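Local atomic coordinates of probable zinc protease PqqL (Escherichia coli, PDB entry 6OFT), a protein that probably acts as a periplasmic zinc-dependent metalloendopeptidase of the M16 family, this chain being the first half of the whole enzyme. Residues A335-H348 with I451-A465. Residues are numbered along the deposited sequence; the frame is centred on the assembly and turned at random.
Sequences ANALMAELATIDQH and ILALEKEYANKKLAA
A335 begins the contact, its CB resting on CD2 of L454 where helix 331-348 meets helix 448-459. Residues 335-348 lie in the M16 inactive domain of this first half of the protease, and the C-terminal helix 448-459 packs on them. Segments 335-348 and 451-459 run in the same general direction and cross at -40°, with knobs-into-holes packing. M339 and I451 also reach W432 of strand 430-436. N336 crosses Y458 at about a right angle. Its OD1 lies at the ring edge and accepts a bond from OH of Y458 at 3.1 Å. M339 is one knob, set among I451, L454, E455 and Y458. Its chi2 (67°) places SD 3.6 Å from CB of E455, and chi3 (72°) turns CE toward O of I451, 3.5 Å away. Y458 is the returning knob: its ring lies over the backbone of M339 and A340, and CE1 is 3.5 Å from CB of A340. With an alanine here, OD1 of N336 would probably lose this donor and a gap would open beside M339 and A340. A343 touches CD1 of L463 through CB. T344 donates OG1 to O of A340, and its CG2 lies 3.7 Å from O of A464. The Q347 amide grips the chain past the helix end: OE1 accepts from N of L463 (3.0 Å), and NE2 bonds weakly to O of K461. H348 takes CB of A465 over one ring face, while its NE2 donates to O of L463 at 2.8 Å.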
loop_
_atom_site.group_PDB
_atom_site.type_symbol
_atom_site.label_atom_id
_atom_site.label_comp_id
_atom_site.label_asym_id
_atom_site.label_seq_id
_atom_site.Cartn_x
_atom_site.Cartn_y
_atom_site.Cartn_z
ATOM N N ALA A 335 7.764 -26.793 5.688
ATOM C CA ALA A 335 7.320 -26.653 7.073
ATOM C C ALA A 335 8.524 -26.811 8.013
ATOM O O ALA A 335 8.717 -25.967 8.896
ATOM C CB ALA A 335 6.250 -27.690 7.385
ATOM N N ASN A 336 9.366 -27.855 7.772
ATOM C CA ASN A 336 10.577 -28.110 8.555
ATOM C C ASN A 336 11.522 -26.921 8.559
ATOM O O ASN A 336 11.883 -26.458 9.642
ATOM C CB ASN A 336 11.274 -29.401 8.123
ATOM C CG ASN A 336 10.703 -30.618 8.801
ATOM O OD1 ASN A 336 10.739 -30.748 10.024
ATOM N ND2 ASN A 336 10.160 -31.537 8.032
ATOM N N ALA A 337 11.850 -26.371 7.365
ATOM C CA ALA A 337 12.728 -25.199 7.203
ATOM C C ALA A 337 12.207 -23.965 7.944
ATOM O O ALA A 337 12.986 -23.300 8.633
ATOM C CB ALA A 337 12.915 -24.876 5.728
ATOM N N LEU A 338 10.894 -23.671 7.811
ATOM C CA LEU A 338 10.263 -22.531 8.456
ATOM C C LEU A 338 10.287 -22.654 9.974
ATOM O O LEU A 338 10.717 -21.717 10.646
ATOM C CB LEU A 338 8.819 -22.303 7.928
ATOM C CG LEU A 338 8.052 -21.052 8.433
ATOM C CD1 LEU A 338 8.838 -19.760 8.210
ATOM C CD2 LEU A 338 6.671 -20.957 7.783
ATOM N N MET A 339 9.820 -23.802 10.505
ATOM C CA MET A 339 9.766 -24.089 11.938
ATOM C C MET A 339 11.152 -24.039 12.581
ATOM O O MET A 339 11.294 -23.523 13.693
ATOM C CB MET A 339 9.152 -25.484 12.156
ATOM C CG MET A 339 8.319 -25.593 13.414
ATOM S SD MET A 339 6.805 -24.598 13.331
ATOM C CE MET A 339 5.833 -25.576 12.133
ATOM N N ALA A 340 12.158 -24.621 11.898
ATOM C CA ALA A 340 13.551 -24.682 12.344
ATOM C C ALA A 340 14.135 -23.284 12.464
ATOM O O ALA A 340 14.770 -23.002 13.474
ATOM C CB ALA A 340 14.377 -25.502 11.366
ATOM N N GLU A 341 13.871 -22.387 11.472
ATOM C CA GLU A 341 14.384 -21.014 11.507
ATOM C C GLU A 341 13.708 -20.165 12.586
ATOM O O GLU A 341 14.382 -19.377 13.236
ATOM C CB GLU A 341 14.316 -20.324 10.135
ATOM C CG GLU A 341 15.350 -19.206 10.022
ATOM C CD GLU A 341 15.156 -18.147 8.953
ATOM O OE1 GLU A 341 14.825 -18.511 7.802
ATOM O OE2 GLU A 341 15.361 -16.949 9.260
ATOM N N LEU A 342 12.398 -20.325 12.772
ATOM C CA LEU A 342 11.648 -19.571 13.783
ATOM C C LEU A 342 12.072 -19.979 15.203
ATOM O O LEU A 342 12.240 -19.113 16.055
ATOM C CB LEU A 342 10.120 -19.717 13.596
ATOM C CG LEU A 342 9.481 -19.118 12.333
ATOM C CD1 LEU A 342 8.051 -19.602 12.191
ATOM C CD2 LEU A 342 9.508 -17.583 12.336
ATOM N N ALA A 343 12.279 -21.286 15.435
ATOM C CA ALA A 343 12.719 -21.819 16.724
ATOM C C ALA A 343 14.177 -21.437 17.041
ATOM O O ALA A 343 14.487 -21.179 18.205
ATOM C CB ALA A 343 12.552 -23.327 16.754
ATOM N N THR A 344 15.059 -21.381 16.015
ATOM C CA THR A 344 16.471 -20.985 16.180
ATOM C C THR A 344 16.553 -19.527 16.713
ATOM O O THR A 344 17.322 -19.252 17.641
ATOM C CB THR A 344 17.264 -21.229 14.872
ATOM O OG1 THR A 344 17.178 -22.616 14.541
ATOM C CG2 THR A 344 18.738 -20.853 14.997
ATOM N N ILE A 345 15.736 -18.617 16.138
ATOM C CA ILE A 345 15.645 -17.200 16.540
ATOM C C ILE A 345 15.024 -17.118 17.947
ATOM O O ILE A 345 15.447 -16.280 18.752
ATOM C CB ILE A 345 14.875 -16.343 15.504
ATOM C CG1 ILE A 345 15.490 -16.476 14.092
ATOM C CG2 ILE A 345 14.828 -14.866 15.938
ATOM C CD1 ILE A 345 14.543 -16.060 12.915
ATOM N N ASP A 346 14.027 -17.991 18.249
ATOM C CA ASP A 346 13.408 -18.031 19.586
ATOM C C ASP A 346 14.467 -18.298 20.665
ATOM O O ASP A 346 14.454 -17.667 21.720
ATOM C CB ASP A 346 12.346 -19.143 19.685
ATOM C CG ASP A 346 11.009 -18.896 19.024
ATOM O OD1 ASP A 346 10.707 -17.728 18.700
ATOM O OD2 ASP A 346 10.254 -19.874 18.841
ATOM N N GLN A 347 15.375 -19.241 20.383
ATOM C CA GLN A 347 16.405 -19.689 21.304
ATOM C C GLN A 347 17.657 -18.800 21.377
ATOM O O GLN A 347 18.192 -18.645 22.473
ATOM C CB GLN A 347 16.788 -21.143 20.989
ATOM C CG GLN A 347 15.719 -22.171 21.411
ATOM C CD GLN A 347 15.936 -23.573 20.864
ATOM O OE1 GLN A 347 17.061 -24.018 20.616
ATOM N NE2 GLN A 347 14.852 -24.319 20.682
ATOM N N HIS A 348 18.131 -18.216 20.245
ATOM C CA HIS A 348 19.385 -17.445 20.252
ATOM C C HIS A 348 19.327 -16.032 19.653
ATOM O O HIS A 348 20.324 -15.315 19.734
ATOM C CB HIS A 348 20.498 -18.250 19.557
ATOM C CG HIS A 348 20.664 -19.624 20.120
ATOM N ND1 HIS A 348 21.360 -19.841 21.290
ATOM C CD2 HIS A 348 20.152 -20.801 19.689
ATOM C CE1 HIS A 348 21.272 -21.140 21.522
ATOM N NE2 HIS A 348 20.542 -21.753 20.591
ATOM N N ILE A 451 1.283 -29.497 12.182
ATOM C CA ILE A 451 2.016 -28.222 12.197
ATOM C C ILE A 451 2.488 -27.945 13.625
ATOM O O ILE A 451 3.678 -27.678 13.847
ATOM C CB ILE A 451 1.157 -27.034 11.627
ATOM C CG1 ILE A 451 0.954 -27.154 10.088
ATOM C CG2 ILE A 451 1.780 -25.674 11.997
ATOM C CD1 ILE A 451 -0.053 -26.183 9.440
ATOM N N LEU A 452 1.578 -28.035 14.568
ATOM C CA LEU A 452 1.879 -27.740 15.992
ATOM C C LEU A 452 2.740 -28.846 16.609
ATOM O O LEU A 452 3.492 -28.503 17.479
ATOM C CB LEU A 452 0.592 -27.475 16.765
ATOM C CG LEU A 452 -0.225 -26.272 16.307
ATOM C CD1 LEU A 452 -1.222 -25.869 17.359
ATOM C CD2 LEU A 452 0.659 -25.092 15.940
ATOM N N ALA A 453 2.650 -30.099 16.166
ATOM C CA ALA A 453 3.526 -31.148 16.715
ATOM C C ALA A 453 4.960 -30.887 16.239
ATOM O O ALA A 453 5.915 -31.157 16.972
ATOM C CB ALA A 453 3.064 -32.529 16.267
ATOM N N LEU A 454 5.105 -30.342 15.019
ATOM C CA LEU A 454 6.398 -29.986 14.455
ATOM C C LEU A 454 6.976 -28.781 15.205
ATOM O O LEU A 454 8.171 -28.753 15.486
ATOM C CB LEU A 454 6.276 -29.722 12.946
ATOM C CG LEU A 454 7.592 -29.668 12.152
ATOM C CD1 LEU A 454 8.359 -31.029 12.207
ATOM C CD2 LEU A 454 7.339 -29.225 10.711
ATOM N N GLU A 455 6.135 -27.866 15.613
ATOM C CA GLU A 455 6.569 -26.686 16.393
ATOM C C GLU A 455 7.045 -27.161 17.769
ATOM O O GLU A 455 8.094 -26.743 18.185
ATOM C CB GLU A 455 5.418 -25.688 16.501
ATOM C CG GLU A 455 5.773 -24.383 17.169
ATOM C CD GLU A 455 4.585 -23.460 17.328
ATOM O OE1 GLU A 455 3.890 -23.581 18.301
ATOM O OE2 GLU A 455 4.343 -22.679 16.463
ATOM N N LYS A 456 6.311 -28.025 18.419
ATOM C CA LYS A 456 6.681 -28.537 19.747
ATOM C C LYS A 456 8.016 -29.301 19.676
ATOM O O LYS A 456 8.856 -29.159 20.566
ATOM C CB LYS A 456 5.557 -29.439 20.299
ATOM C CG LYS A 456 5.786 -29.900 21.740
ATOM C CD LYS A 456 4.938 -31.113 22.083
ATOM C CE LYS A 456 5.064 -31.459 23.546
ATOM N NZ LYS A 456 4.492 -32.799 23.850
ATOM N N GLU A 457 8.192 -30.122 18.626
ATOM C CA GLU A 457 9.410 -30.892 18.352
ATOM C C GLU A 457 10.615 -29.931 18.319
ATOM O O GLU A 457 11.586 -30.159 19.038
ATOM C CB GLU A 457 9.265 -31.614 16.999
ATOM C CG GLU A 457 10.430 -32.497 16.592
ATOM C CD GLU A 457 10.250 -33.145 15.230
ATOM O OE1 GLU A 457 9.305 -33.953 15.075
ATOM O OE2 GLU A 457 11.053 -32.845 14.317
ATOM N N TYR A 458 10.520 -28.847 17.518
ATOM C CA TYR A 458 11.574 -27.838 17.388
ATOM C C TYR A 458 11.774 -27.004 18.661
ATOM O O TYR A 458 12.922 -26.720 19.010
ATOM C CB TYR A 458 11.359 -26.952 16.156
ATOM C CG TYR A 458 11.852 -27.610 14.885
ATOM C CD1 TYR A 458 13.213 -27.677 14.594
ATOM C CD2 TYR A 458 10.962 -28.181 13.981
ATOM C CE1 TYR A 458 13.675 -28.291 13.432
ATOM C CE2 TYR A 458 11.413 -28.804 12.817
ATOM C CZ TYR A 458 12.772 -28.854 12.544
ATOM O OH TYR A 458 13.233 -29.459 11.396
ATOM N N ALA A 459 10.679 -26.674 19.380
ATOM C CA ALA A 459 10.735 -25.902 20.625
ATOM C C ALA A 459 11.495 -26.625 21.742
ATOM O O ALA A 459 12.109 -25.963 22.583
ATOM C CB ALA A 459 9.335 -25.558 21.096
ATOM N N ASN A 460 11.419 -27.977 21.765
ATOM C CA ASN A 460 12.063 -28.846 22.760
ATOM C C ASN A 460 13.446 -29.355 22.325
ATOM O O ASN A 460 14.062 -30.133 23.055
ATOM C CB ASN A 460 11.136 -30.011 23.170
ATOM C CG ASN A 460 9.787 -29.602 23.728
ATOM O OD1 ASN A 460 8.795 -30.313 23.565
ATOM N ND2 ASN A 460 9.705 -28.463 24.406
ATOM N N LYS A 461 13.928 -28.919 21.147
ATOM C CA LYS A 461 15.258 -29.259 20.633
ATOM C C LYS A 461 16.251 -28.220 21.152
ATOM O O LYS A 461 15.896 -27.047 21.291
ATOM C CB LYS A 461 15.285 -29.206 19.095
ATOM C CG LYS A 461 14.993 -30.520 18.394
ATOM C CD LYS A 461 15.301 -30.404 16.910
ATOM C CE LYS A 461 14.682 -31.514 16.098
ATOM N NZ LYS A 461 15.212 -31.541 14.707
ATOM N N LYS A 462 17.495 -28.643 21.420
ATOM C CA LYS A 462 18.568 -27.745 21.827
ATOM C C LYS A 462 19.284 -27.390 20.520
ATOM O O LYS A 462 20.272 -28.035 20.154
ATOM C CB LYS A 462 19.514 -28.417 22.841
ATOM C CG LYS A 462 18.930 -28.541 24.245
ATOM C CD LYS A 462 19.795 -29.431 25.128
ATOM C CE LYS A 462 19.117 -29.784 26.430
ATOM N NZ LYS A 462 19.999 -30.595 27.313
ATOM N N LEU A 463 18.711 -26.425 19.768
ATOM C CA LEU A 463 19.227 -25.981 18.471
ATOM C C LEU A 463 20.443 -25.085 18.636
ATOM O O LEU A 463 20.534 -24.346 19.623
ATOM C CB LEU A 463 18.139 -25.275 17.634
ATOM C CG LEU A 463 16.949 -26.134 17.177
ATOM C CD1 LEU A 463 15.703 -25.292 17.031
ATOM C CD2 LEU A 463 17.245 -26.846 15.871
ATOM N N ALA A 464 21.383 -25.168 17.673
ATOM C CA ALA A 464 22.638 -24.412 17.676
ATOM C C ALA A 464 22.476 -22.987 17.158
ATOM O O ALA A 464 21.671 -22.736 16.248
ATOM C CB ALA A 464 23.695 -25.148 16.866
ATOM N N ALA A 465 23.257 -22.055 17.748
ATOM C CA ALA A 465 23.264 -20.641 17.389
ATOM C C ALA A 465 23.816 -20.473 15.993
ATOM O O ALA A 465 24.782 -21.144 15.621
ATOM C CB ALA A 465 24.106 -19.849 18.376
HETATM O O HOH W 1 12.441 -22.985 21.263
#